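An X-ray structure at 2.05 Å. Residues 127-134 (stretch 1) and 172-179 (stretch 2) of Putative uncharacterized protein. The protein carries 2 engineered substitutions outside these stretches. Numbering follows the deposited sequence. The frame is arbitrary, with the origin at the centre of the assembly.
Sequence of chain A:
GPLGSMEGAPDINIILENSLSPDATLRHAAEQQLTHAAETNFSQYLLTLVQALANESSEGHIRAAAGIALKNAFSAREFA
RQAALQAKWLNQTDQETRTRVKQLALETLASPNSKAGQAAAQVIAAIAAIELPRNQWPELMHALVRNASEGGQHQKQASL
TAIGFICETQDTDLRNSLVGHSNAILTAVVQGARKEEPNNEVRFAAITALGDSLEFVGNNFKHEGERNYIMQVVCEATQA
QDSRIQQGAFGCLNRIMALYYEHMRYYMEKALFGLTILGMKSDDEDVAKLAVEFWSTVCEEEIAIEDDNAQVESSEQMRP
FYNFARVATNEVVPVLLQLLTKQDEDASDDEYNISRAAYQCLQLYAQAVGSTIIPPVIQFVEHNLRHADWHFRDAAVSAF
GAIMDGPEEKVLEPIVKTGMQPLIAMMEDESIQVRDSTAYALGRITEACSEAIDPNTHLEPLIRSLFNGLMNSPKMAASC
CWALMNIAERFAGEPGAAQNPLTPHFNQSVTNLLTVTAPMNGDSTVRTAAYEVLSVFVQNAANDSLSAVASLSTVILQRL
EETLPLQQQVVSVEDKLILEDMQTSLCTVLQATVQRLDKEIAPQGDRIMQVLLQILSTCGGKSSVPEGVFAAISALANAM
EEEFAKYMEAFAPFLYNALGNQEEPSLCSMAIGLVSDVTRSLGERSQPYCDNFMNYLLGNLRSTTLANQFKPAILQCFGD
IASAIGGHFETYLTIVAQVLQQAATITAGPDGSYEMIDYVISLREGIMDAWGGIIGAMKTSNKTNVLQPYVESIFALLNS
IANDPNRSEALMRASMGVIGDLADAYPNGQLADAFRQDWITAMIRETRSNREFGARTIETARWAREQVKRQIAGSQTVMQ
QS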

# COMPACT_ATOMS: atom_id res chain seq x y z
N ILE A 127 -17.18 -20.97 17.69
CA ILE A 127 -18.12 -21.01 18.81
C ILE A 127 -17.50 -20.37 20.05
O ILE A 127 -18.15 -19.60 20.76
N ALA A 128 -16.23 -20.70 20.29
CA ALA A 128 -15.52 -20.19 21.46
C ALA A 128 -15.42 -18.67 21.45
O ALA A 128 -15.52 -18.03 22.50
N ALA A 129 -15.23 -18.10 20.27
CA ALA A 129 -15.11 -16.65 20.12
C ALA A 129 -16.39 -15.96 20.57
O ALA A 129 -16.37 -14.80 20.99
N ILE A 130 -17.50 -16.68 20.49
CA ILE A 130 -18.79 -16.17 20.92
C ILE A 130 -19.06 -16.46 22.39
O ILE A 130 -19.50 -15.58 23.14
N GLU A 131 -18.78 -17.69 22.82
CA GLU A 131 -19.25 -18.16 24.12
C GLU A 131 -18.30 -17.91 25.29
O GLU A 131 -18.75 -17.66 26.41
N LEU A 132 -17.00 -17.98 25.04
CA LEU A 132 -16.02 -17.82 26.12
C LEU A 132 -16.03 -16.43 26.79
O LEU A 132 -15.91 -16.34 28.01
N PRO A 133 -16.17 -15.34 26.00
CA PRO A 133 -16.29 -14.05 26.69
C PRO A 133 -17.52 -13.95 27.59
O PRO A 133 -17.49 -13.23 28.59
N ARG A 134 -18.58 -14.68 27.25
CA ARG A 134 -19.79 -14.69 28.06
C ARG A 134 -19.81 -15.87 29.02
O ARG A 134 -20.80 -16.09 29.73
N THR A 172 -9.91 -8.69 22.43
CA THR A 172 -9.57 -8.35 23.81
C THR A 172 -10.34 -9.18 24.84
O THR A 172 -9.75 -9.69 25.80
N ASP A 173 -11.64 -9.31 24.65
CA ASP A 173 -12.48 -10.03 25.60
C ASP A 173 -12.16 -11.52 25.63
O ASP A 173 -12.13 -12.13 26.70
N LEU A 174 -11.93 -12.10 24.46
CA LEU A 174 -11.57 -13.51 24.38
C LEU A 174 -10.22 -13.77 25.05
O LEU A 174 -10.08 -14.71 25.83
N ARG A 175 -9.24 -12.93 24.72
CA ARG A 175 -7.92 -12.99 25.35
C ARG A 175 -8.04 -12.96 26.87
O ARG A 175 -7.46 -13.80 27.56
N ASN A 176 -8.80 -11.99 27.37
CA ASN A 176 -9.00 -11.81 28.80
C ASN A 176 -9.67 -13.02 29.44
O ASN A 176 -9.37 -13.38 30.57
N SER A 177 -10.59 -13.64 28.70
CA SER A 177 -11.29 -14.82 29.20
C SER A 177 -10.35 -16.03 29.27
O SER A 177 -10.61 -16.98 30.01
N LEU A 178 -9.27 -15.98 28.51
CA LEU A 178 -8.31 -17.08 28.46
C LEU A 178 -7.22 -16.95 29.52
O LEU A 178 -6.49 -17.91 29.78
N VAL A 179 -7.12 -15.77 30.11
CA VAL A 179 -6.02 -15.38 30.99
C VAL A 179 -5.67 -16.43 32.04
O VAL A 179 -4.50 -16.72 32.29

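What fills the apolar centre of this contact? Leu174 does, reaching from the second stretch toward the first. Its CA-to-CB bond runs sideways to the other stretch, but chi1 is t (178°) and chi2 is p (58°), and the end of the side chain comes nearer than that bond alone would suggest. Leu174 CD1 lies 3.8 Å from Leu132 CB, the closest apolar approach between the stretches, and the same methyl is 4.0 Å from the backbone atom Ala128 O. Both methyls lie near Ala129 CA; Leu174 CD2 is 4.2 Å from Ala129 CA and, at 4.5 Å, is also the nearer methyl to Ala129 CB. Here the leucine packs against the backbone of the first stretch as well as the alanine methyl.

How does Leu132 answer from the first stretch? Its CA-to-CB bond points toward the second stretch, and the m, t rotamer (chi1 -72°, chi2 -177°) extends the side chain past Leu174 to a second leucine. Leu132 CD1 meets Leu178 CD2 at 4.2 Å. Leu178 is also m, t (-68°, 173°); its CA-to-CB bond is sideways, yet its end comes nearer, so the two leucines touch through their terminal methyls. Leu174 and Leu178 are four residues apart, about one helical turn, which places both within reach of Leu132.

What does Pro133 add beside the leucines? It offers a compact ring, with C-gamma exo pucker, whose CA-to-CB bond lies sideways to the partner helix. Pro133 CD is 4.3 Å from Leu174 CD1, extending the apolar patch, while Pro133 CG stands 4.1 Å from the backbone atom Leu174 N. The backbones draw near here as well: Pro133 CA and Leu174 CA are 5.3 Å apart, the nearest CA pair across the stretches. The ring also meets the CB of Asp173, with Pro133 CB 4.1 Å from Asp173 CB. Asp173 points toward the first stretch along CA-to-CB, but its m rotamer (chi1 -59°) leaves the carboxylate without a polar partner there; this exposed residue contributes carbon contact instead.

Where do polar groups enter, and do they bond across the gap? Ser177 brings the hydroxyl closest to the first stretch, and its CA-to-CB bond points toward that stretch. Its p rotamer (chi1 77°) turns OG back to its own helix, where Ser177 OG donates a hydrogen bond to Leu174 O at 2.6 Å. The hydroxyl proton is thus used within its own helix, and its meeting with the first stretch is one of packing: Ser177 CB lies 3.6 Å from Leu132 O, and Ser177 OG is 3.8 Å from Leu132 CB and 4.2 Å from Pro133 N. No hydrogen bond joins the two stretches. Glu131, whose CA-to-CB bond points away, finds its polar partners elsewhere in the structure. The contact, burying 261 Å² over both sides, therefore rests on van der Waals packing, with leucines at its heart.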

# COMPACT_ATOMS: atom_id res chain seq x y z
CB ILE A 127 -18.55 -22.45 19.13
CG1 ILE A 127 -19.31 -23.06 17.95
CG2 ILE A 127 -19.42 -22.47 20.38
CD1 ILE A 127 -19.77 -24.48 18.19
CB ALA A 128 -14.13 -20.81 21.53
CB ALA A 129 -14.79 -16.30 18.68
CB ILE A 130 -19.94 -16.76 20.08
CG1 ILE A 130 -19.75 -16.43 18.60
CG2 ILE A 130 -21.29 -16.26 20.58
CD1 ILE A 130 -20.69 -17.19 17.69
CB GLU A 131 -19.57 -19.65 24.04
CG GLU A 131 -20.78 -19.97 23.20
CD GLU A 131 -21.47 -21.25 23.64
OE1 GLU A 131 -20.84 -22.04 24.37
OE2 GLU A 131 -22.65 -21.44 23.28
CB LEU A 132 -14.61 -18.12 25.60
CG LEU A 132 -14.34 -19.60 25.33
CD1 LEU A 132 -12.90 -19.83 24.90
CD2 LEU A 132 -14.66 -20.43 26.57
CB PRO A 133 -16.39 -13.05 25.53
CG PRO A 133 -15.70 -13.71 24.40
CD PRO A 133 -16.02 -15.16 24.55
CB ARG A 134 -21.03 -14.73 27.15
CG ARG A 134 -21.25 -13.47 26.35
CD ARG A 134 -22.44 -13.60 25.42
NE ARG A 134 -22.76 -12.34 24.76
CZ ARG A 134 -23.55 -11.41 25.27
NH1 ARG A 134 -24.11 -11.59 26.45
NH2 ARG A 134 -23.78 -10.29 24.59
CB THR A 172 -9.82 -6.86 24.10
OG1 THR A 172 -8.95 -6.07 23.28
CG2 THR A 172 -9.56 -6.53 25.56
CB ASP A 173 -13.96 -9.80 25.27
CG ASP A 173 -14.34 -8.33 25.30
OD1 ASP A 173 -13.54 -7.52 25.80
OD2 ASP A 173 -15.44 -7.99 24.81
CB LEU A 174 -11.53 -13.98 22.93
CG LEU A 174 -11.12 -15.43 22.69
CD1 LEU A 174 -12.04 -16.38 23.44
CD2 LEU A 174 -11.13 -15.75 21.21
CB ARG A 175 -7.03 -11.83 24.87
CG ARG A 175 -6.46 -12.00 23.47
CD ARG A 175 -5.50 -13.19 23.39
NE ARG A 175 -4.37 -12.91 22.51
CZ ARG A 175 -4.45 -12.84 21.19
NH1 ARG A 175 -5.61 -13.01 20.57
NH2 ARG A 175 -3.37 -12.58 20.47
CB ASN A 176 -9.82 -10.55 29.07
CG ASN A 176 -10.01 -10.29 30.54
OD1 ASN A 176 -9.08 -10.43 31.34
ND2 ASN A 176 -11.22 -9.90 30.92
CB SER A 177 -12.50 -15.15 28.32
OG SER A 177 -12.10 -15.78 27.12
CB LEU A 178 -7.66 -17.16 27.07
CG LEU A 178 -8.50 -17.57 25.87
CD1 LEU A 178 -7.69 -17.41 24.59
CD2 LEU A 178 -8.97 -19.01 26.02
CB VAL A 179 -6.33 -14.05 31.71
CG1 VAL A 179 -5.52 -13.90 32.99
CG2 VAL A 179 -6.08 -12.88 30.77